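Local atomic coordinates of spike protein S1 (Bat coronavirus HKU9, PDB entry 5GYQ), a protein that probably attaches the virion to the host cell membrane as the putative receptor-binding domain of the spike, initiating infection. Residues Pro16-Val21 with Val68-Glu73; Tyr106-Ala111 with Phe145-Gly150. All coordinates share one frame; numbering follows the deposited sequence.

Contact 1: Pro16-Val21 with Val68-Glu73; sequences PPQPVV and VMRINE. With NAG (2-acetamido-2-deoxy-beta-D-glucopyranose), chain B.
R70, near the end of strand 63-71, gathers in the proline-rich loop P16-P19 with both its main chain and its guanidinium. The strand belongs to the five-stranded antiparallel sheet at the core of the betacoronavirus S1 C-terminal domain; the loop, which leads from helix 10-14 to strand 23-27, runs across it.

All three hydrogen bonds across the contact are given by R70. Its NE and NH2 grip a single atom, P16 O, side-on, at 2.8 Å and 3.0 Å, with that oxygen in the guanidinium plane; the NE bond is the straighter, 153° at its hydrogen. One residue on, R70 N gives its hydrogen to P17 O at 2.9 Å. A CA-H...O contact from M69 CA reaches the same oxygen. The two coplanar bonds to P16 O fix the rotation of the guanidinium; a salt bridge from NH2 to D15 OD1, just ahead of the loop, would add to this.

Packing is done by proline rings and by the aliphatic part of R70. CB of P16 rests against M69 O at 3.4 Å, and CG of P17 lies 3.2 Å from V68 O; CG1 of V68 fills in beside both prolines. With chi1 at 60°, CG of R70 sits between its own N and carbonyl carbon, where CD of P19 meets it at 3.8 Å. Farther out, OE1 of Q18 touches R70 CD at 3.4 Å, its amide plane turned 40° from the guanidinium. The polar atoms of that amide are engaged by the main chain of A114 (OE1) and P112 (NE2).

Helix 10-14 adds V12 against P17 and V68; F87 of helix 86-90 packs on P19 and M69. Beyond the strand, N72 carries an N-linked glycan, its ND2 joined to C1 of the sugar at 1.4 Å.

Contact 2: Tyr106-Ala111 with Phe145-Gly150; sequences YLNSTA and FSYVYG. With NAG (2-acetamido-2-deoxy-beta-D-glucopyranose), chain B.
Y106 takes the edge of Y149 toward its ring face in an offset edge-to-face pair, planes 76° apart, CE1 to CE1 3.7 Å. The edge of the Y106 ring is met by Y147, whose OH comes 3.4 Å from Y106 CD1. H44, on the neighbouring strand 43-49, packs on both Y106 and Y149.

L107 packs its CD1 on V148 CG1 (3.6 Å) and G150 N, and the L107 and V148 side chains run side by side the same way. Its N does not meet V148 O directly; a water accepts from L107 N and donates to V148 O, both at 2.8 Å, with a weak bond to Y147 OH.

The extended run is interrupted at L107-N108, with N108 left-handed (phi 54°, psi 46°), which leaves N108 CA near CE1 of Y147. At S109 a single hydrogen bond crosses, from V148 N to S109 O. Regular antiparallel pairing of strands 100-111 and 146-157, neighbours in the central sheet of the domain, begins with T110.

T110 and Y147 form a non-hydrogen-bonded pair with side chains on one face. CG2 of T110 abuts the edge of the tyrosine ring, 3.9 Å from CD1, and T110 CA makes a CA-H...O contact to S146 O.

A111 pairs with S146 through two bonds, A111 N to S146 O and S146 N to A111 O, each 2.9 Å. CB of F145 packs on A111 O.

How the contacts relate
From the N terminus, the chain leaves helix 10-14 and lays P16-V21 over the strand that arrives 47 residues later, so contact 1 closes a loop holding strands 23-27, 30-32 and 43-49, helix 53-56 and the start of strand 63-71. The chain then turns into helix 73-81, and strand 100-111 opens contact 2, which closes a 33-residue loop with one helix, 130-139, and no strand; this insertion lies where betacoronavirus domains of this type carry their receptor-binding motif. The loops follow one another without nesting or crossing. They join through neighbouring strands 63-71 and 146-157: I71 O is 2.9 Å from Y149 N and N72 ND2 3.0 Å from S146 OG, both probable hydrogen bonds.

Contact 1: Pro16-Val21 with Val68-Glu73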
loop_
_atom_site.group_PDB
_atom_site.type_symbol
_atom_site.label_atom_id
_atom_site.label_comp_id
_atom_site.label_asym_id
_atom_site.label_seq_id
_atom_site.Cartn_x
_atom_site.Cartn_y
_atom_site.Cartn_z
ATOM N N PRO A 16 -6.220 -1.601 8.205
ATOM C CA PRO A 16 -5.606 -0.615 7.309
ATOM C C PRO A 16 -6.088 0.809 7.566
ATOM O O PRO A 16 -7.287 1.033 7.738
ATOM C CB PRO A 16 -6.037 -1.089 5.918
ATOM C CG PRO A 16 -6.301 -2.547 6.086
ATOM C CD PRO A 16 -6.891 -2.676 7.455
ATOM N N PRO A 17 -5.155 1.771 7.586
ATOM C CA PRO A 17 -5.512 3.166 7.860
ATOM C C PRO A 17 -6.327 3.778 6.728
ATOM O O PRO A 17 -6.345 3.243 5.618
ATOM C CB PRO A 17 -4.152 3.857 7.994
ATOM C CG PRO A 17 -3.217 3.015 7.197
ATOM C CD PRO A 17 -3.718 1.603 7.303
ATOM N N GLN A 18 -7.013 4.878 7.019
ATOM C CA GLN A 18 -7.695 5.638 5.984
ATOM C C GLN A 18 -6.651 6.110 4.979
ATOM O O GLN A 18 -5.516 6.397 5.357
ATOM C CB GLN A 18 -8.450 6.824 6.589
ATOM C CG GLN A 18 -9.474 6.440 7.650
ATOM C CD GLN A 18 -10.659 5.679 7.081
ATOM O OE1 GLN A 18 -10.893 5.677 5.872
ATOM N NE2 GLN A 18 -11.416 5.025 7.957
ATOM N N PRO A 19 -7.026 6.179 3.694
ATOM C CA PRO A 19 -6.063 6.550 2.651
ATOM C C PRO A 19 -5.455 7.935 2.858
ATOM O O PRO A 19 -4.319 8.164 2.439
ATOM C CB PRO A 19 -6.899 6.507 1.368
ATOM C CG PRO A 19 -8.315 6.581 1.814
ATOM C CD PRO A 19 -8.360 5.900 3.141
ATOM N N VAL A 20 -6.187 8.838 3.506
ATOM C CA VAL A 20 -5.651 10.168 3.777
ATOM C C VAL A 20 -4.438 10.075 4.713
ATOM O O VAL A 20 -3.544 10.918 4.663
ATOM C CB VAL A 20 -6.731 11.114 4.369
ATOM C CG1 VAL A 20 -7.182 10.652 5.749
ATOM C CG2 VAL A 20 -6.217 12.545 4.422
ATOM N N VAL A 21 -4.388 9.033 5.545
ATOM C CA VAL A 21 -3.226 8.811 6.408
ATOM C C VAL A 21 -2.587 7.437 6.185
ATOM O O VAL A 21 -2.311 6.713 7.143
ATOM C CB VAL A 21 -3.589 8.956 7.905
ATOM C CG1 VAL A 21 -3.740 10.416 8.266
ATOM C CG2 VAL A 21 -4.864 8.184 8.239
ATOM N N VAL A 68 0.437 0.871 3.116
ATOM C CA VAL A 68 -0.802 0.212 3.506
ATOM C C VAL A 68 -1.914 1.218 3.776
ATOM O O VAL A 68 -1.701 2.248 4.440
ATOM C CB VAL A 68 -0.587 -0.668 4.748
ATOM C CG1 VAL A 68 -1.880 -1.354 5.149
ATOM C CG2 VAL A 68 0.496 -1.705 4.472
ATOM N N MET A 69 -3.093 0.913 3.240
ATOM C CA MET A 69 -4.271 1.751 3.447
ATOM C C MET A 69 -5.528 0.979 3.087
ATOM O O MET A 69 -5.453 -0.184 2.708
ATOM C CB MET A 69 -4.180 3.024 2.605
ATOM C CG MET A 69 -4.327 2.776 1.107
ATOM S SD MET A 69 -3.204 3.787 0.118
ATOM C CE MET A 69 -1.664 2.903 0.357
ATOM N N ARG A 70 -6.683 1.623 3.199
ATOM C CA ARG A 70 -7.923 1.027 2.730
ATOM C C ARG A 70 -8.400 1.765 1.486
ATOM O O ARG A 70 -8.021 2.914 1.256
ATOM C CB ARG A 70 -8.992 1.049 3.826
ATOM C CG ARG A 70 -9.365 2.426 4.346
ATOM C CD ARG A 70 -10.354 2.305 5.495
ATOM N NE ARG A 70 -9.828 1.455 6.560
ATOM C CZ ARG A 70 -10.558 0.607 7.279
ATOM N NH1 ARG A 70 -11.860 0.489 7.051
ATOM N NH2 ARG A 70 -9.984 -0.128 8.225
ATOM N N ILE A 71 -9.230 1.105 0.683
ATOM C CA ILE A 71 -9.607 1.646 -0.621
ATOM C C ILE A 71 -10.896 0.986 -1.106
ATOM O O ILE A 71 -11.072 -0.216 -0.933
ATOM C CB ILE A 71 -8.454 1.435 -1.647
ATOM C CG1 ILE A 71 -8.723 2.156 -2.966
ATOM C CG2 ILE A 71 -8.184 -0.051 -1.878
ATOM C CD1 ILE A 71 -7.533 2.112 -3.924
ATOM N N ASN A 72 -11.815 1.750 -1.694
ATOM C CA ASN A 72 -13.041 1.114 -2.170
ATOM C C ASN A 72 -12.938 0.785 -3.657
ATOM O O ASN A 72 -11.948 1.135 -4.306
ATOM C CB ASN A 72 -14.285 1.967 -1.835
ATOM C CG ASN A 72 -14.471 3.199 -2.726
ATOM O OD1 ASN A 72 -13.711 3.466 -3.655
ATOM N ND2 ASN A 72 -15.530 3.957 -2.424
ATOM N N GLU A 73 -13.948 0.096 -4.183
ATOM C CA GLU A 73 -13.880 -0.492 -5.522
ATOM C C GLU A 73 -13.628 0.524 -6.641
ATOM O O GLU A 73 -12.823 0.271 -7.533
ATOM C CB GLU A 73 -15.163 -1.269 -5.818
ATOM C CG GLU A 73 -15.176 -1.954 -7.184
ATOM C CD GLU A 73 -14.306 -3.205 -7.243
ATOM O OE1 GLU A 73 -14.055 -3.705 -8.361
ATOM O OE2 GLU A 73 -13.878 -3.699 -6.180
HETATM C C1 NAG B . -15.910 5.152 -3.126
HETATM C C2 NAG B . -17.296 5.048 -3.721
HETATM C C3 NAG B . -17.568 6.256 -4.605
HETATM C C4 NAG B . -17.355 7.547 -3.817
HETATM C C5 NAG B . -16.021 7.536 -3.062
HETATM C C6 NAG B . -15.913 8.665 -2.063
HETATM C C7 NAG B . -18.159 2.768 -3.981
HETATM C C8 NAG B . -18.242 1.565 -4.871
HETATM N N2 NAG B . -17.467 3.810 -4.463
HETATM O O3 NAG B . -18.907 6.168 -5.074
HETATM O O4 NAG B . -17.287 8.665 -4.699
HETATM O O5 NAG B . -15.832 6.317 -2.324
HETATM O O6 NAG B . -14.641 8.684 -1.431
HETATM O O7 NAG B . -18.690 2.802 -2.875
#

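Contact 2: Tyr106-Ala111 with Phe145-Gly150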
loop_
_atom_site.group_PDB
_atom_site.type_symbol
_atom_site.label_atom_id
_atom_site.label_comp_id
_atom_site.label_asym_id
_atom_site.label_seq_id
_atom_site.Cartn_x
_atom_site.Cartn_y
_atom_site.Cartn_z
ATOM N N TYR A 106 -9.455 -8.726 0.918
ATOM C CA TYR A 106 -10.755 -8.557 1.561
ATOM C C TYR A 106 -10.655 -8.170 3.034
ATOM O O TYR A 106 -9.845 -8.716 3.780
ATOM C CB TYR A 106 -11.584 -9.840 1.418
ATOM C CG TYR A 106 -12.058 -10.096 0.004
ATOM C CD1 TYR A 106 -13.226 -9.515 -0.474
ATOM C CD2 TYR A 106 -11.333 -10.908 -0.855
ATOM C CE1 TYR A 106 -13.662 -9.741 -1.768
ATOM C CE2 TYR A 106 -11.761 -11.142 -2.150
ATOM C CZ TYR A 106 -12.925 -10.554 -2.602
ATOM O OH TYR A 106 -13.352 -10.782 -3.890
ATOM N N LEU A 107 -11.487 -7.213 3.433
ATOM C CA LEU A 107 -11.609 -6.805 4.828
ATOM C C LEU A 107 -13.000 -7.127 5.352
ATOM O O LEU A 107 -13.219 -7.174 6.565
ATOM C CB LEU A 107 -11.334 -5.308 4.988
ATOM C CG LEU A 107 -9.883 -4.836 4.992
ATOM C CD1 LEU A 107 -9.830 -3.323 5.061
ATOM C CD2 LEU A 107 -9.132 -5.451 6.162
ATOM N N ASN A 108 -13.932 -7.338 4.424
ATOM C CA ASN A 108 -15.332 -7.598 4.749
ATOM C C ASN A 108 -15.901 -6.512 5.653
ATOM O O ASN A 108 -16.574 -6.800 6.642
ATOM C CB ASN A 108 -15.488 -8.969 5.411
ATOM C CG ASN A 108 -14.683 -10.045 4.712
ATOM O OD1 ASN A 108 -13.962 -10.809 5.353
ATOM N ND2 ASN A 108 -14.796 -10.105 3.389
ATOM N N SER A 109 -15.622 -5.262 5.305
ATOM C CA SER A 109 -16.002 -4.140 6.150
ATOM C C SER A 109 -16.501 -2.950 5.340
ATOM O O SER A 109 -15.811 -2.464 4.443
ATOM C CB SER A 109 -14.817 -3.712 7.018
ATOM O OG SER A 109 -15.107 -2.528 7.742
ATOM N N THR A 110 -17.711 -2.496 5.654
ATOM C CA THR A 110 -18.204 -1.223 5.144
ATOM C C THR A 110 -18.201 -0.228 6.298
ATOM O O THR A 110 -18.905 -0.411 7.291
ATOM C CB THR A 110 -19.615 -1.333 4.536
ATOM O OG1 THR A 110 -20.587 -0.888 5.488
ATOM C CG2 THR A 110 -19.915 -2.763 4.118
ATOM N N ALA A 111 -17.399 0.822 6.165
ATOM C CA ALA A 111 -17.107 1.694 7.299
ATOM C C ALA A 111 -16.892 3.136 6.845
ATOM O O ALA A 111 -16.919 3.409 5.640
ATOM C CB ALA A 111 -15.879 1.171 8.048
ATOM N N PHE A 145 -20.842 5.595 4.182
ATOM C CA PHE A 145 -19.793 4.626 4.453
ATOM C C PHE A 145 -19.479 3.908 3.151
ATOM O O PHE A 145 -20.300 3.895 2.231
ATOM C CB PHE A 145 -20.210 3.624 5.536
ATOM C CG PHE A 145 -20.336 4.221 6.915
ATOM C CD1 PHE A 145 -20.736 3.433 7.985
ATOM C CD2 PHE A 145 -20.061 5.561 7.143
ATOM C CE1 PHE A 145 -20.858 3.970 9.254
ATOM C CE2 PHE A 145 -20.182 6.105 8.409
ATOM C CZ PHE A 145 -20.581 5.307 9.467
ATOM N N SER A 146 -18.292 3.322 3.061
ATOM C CA SER A 146 -17.943 2.550 1.878
ATOM C C SER A 146 -17.555 1.135 2.251
ATOM O O SER A 146 -16.908 0.914 3.275
ATOM C CB SER A 146 -16.794 3.209 1.110
ATOM O OG SER A 146 -17.274 3.934 -0.009
ATOM N N TYR A 147 -17.969 0.180 1.423
ATOM C CA TYR A 147 -17.407 -1.158 1.485
ATOM C C TYR A 147 -15.964 -1.045 1.026
ATOM O O TYR A 147 -15.672 -0.399 0.021
ATOM C CB TYR A 147 -18.191 -2.142 0.621
ATOM C CG TYR A 147 -17.521 -3.490 0.497
ATOM C CD1 TYR A 147 -17.561 -4.404 1.541
ATOM C CD2 TYR A 147 -16.841 -3.845 -0.658
ATOM C CE1 TYR A 147 -16.947 -5.637 1.433
ATOM C CE2 TYR A 147 -16.227 -5.073 -0.775
ATOM C CZ TYR A 147 -16.282 -5.965 0.272
ATOM O OH TYR A 147 -15.669 -7.192 0.161
ATOM N N VAL A 148 -15.059 -1.676 1.758
ATOM C CA VAL A 148 -13.651 -1.337 1.634
ATOM C C VAL A 148 -12.731 -2.555 1.572
ATOM O O VAL A 148 -12.962 -3.570 2.232
ATOM C CB VAL A 148 -13.240 -0.407 2.808
ATOM C CG1 VAL A 148 -11.935 -0.840 3.444
ATOM C CG2 VAL A 148 -13.169 1.037 2.334
ATOM N N TYR A 149 -11.698 -2.444 0.744
ATOM C CA TYR A 149 -10.644 -3.438 0.664
ATOM C C TYR A 149 -9.376 -2.927 1.328
ATOM O O TYR A 149 -9.143 -1.719 1.401
ATOM C CB TYR A 149 -10.345 -3.802 -0.791
ATOM C CG TYR A 149 -11.539 -4.318 -1.551
ATOM C CD1 TYR A 149 -12.040 -5.591 -1.312
ATOM C CD2 TYR A 149 -12.165 -3.535 -2.511
ATOM C CE1 TYR A 149 -13.132 -6.067 -2.003
ATOM C CE2 TYR A 149 -13.259 -4.005 -3.209
ATOM C CZ TYR A 149 -13.738 -5.273 -2.952
ATOM O OH TYR A 149 -14.826 -5.750 -3.643
ATOM N N GLY A 150 -8.561 -3.855 1.813
ATOM C CA GLY A 150 -7.219 -3.527 2.246
ATOM C C GLY A 150 -6.335 -3.401 1.021
ATOM O O GLY A 150 -6.556 -4.074 0.015
HETATM C C1 NAG B . -15.910 5.152 -3.126
HETATM C C2 NAG B . -17.296 5.048 -3.721
HETATM C C3 NAG B . -17.568 6.256 -4.605
HETATM C C4 NAG B . -17.355 7.547 -3.817
HETATM C C5 NAG B . -16.021 7.536 -3.062
HETATM C C6 NAG B . -15.913 8.665 -2.063
HETATM C C7 NAG B . -18.159 2.768 -3.981
HETATM C C8 NAG B . -18.242 1.565 -4.871
HETATM N N2 NAG B . -17.467 3.810 -4.463
HETATM O O3 NAG B . -18.907 6.168 -5.074
HETATM O O4 NAG B . -17.287 8.665 -4.699
HETATM O O5 NAG B . -15.832 6.317 -2.324
HETATM O O6 NAG B . -14.641 8.684 -1.431
HETATM O O7 NAG B . -18.690 2.802 -2.875
HETATM O O HOH W 1 -13.459 -6.278 1.631
#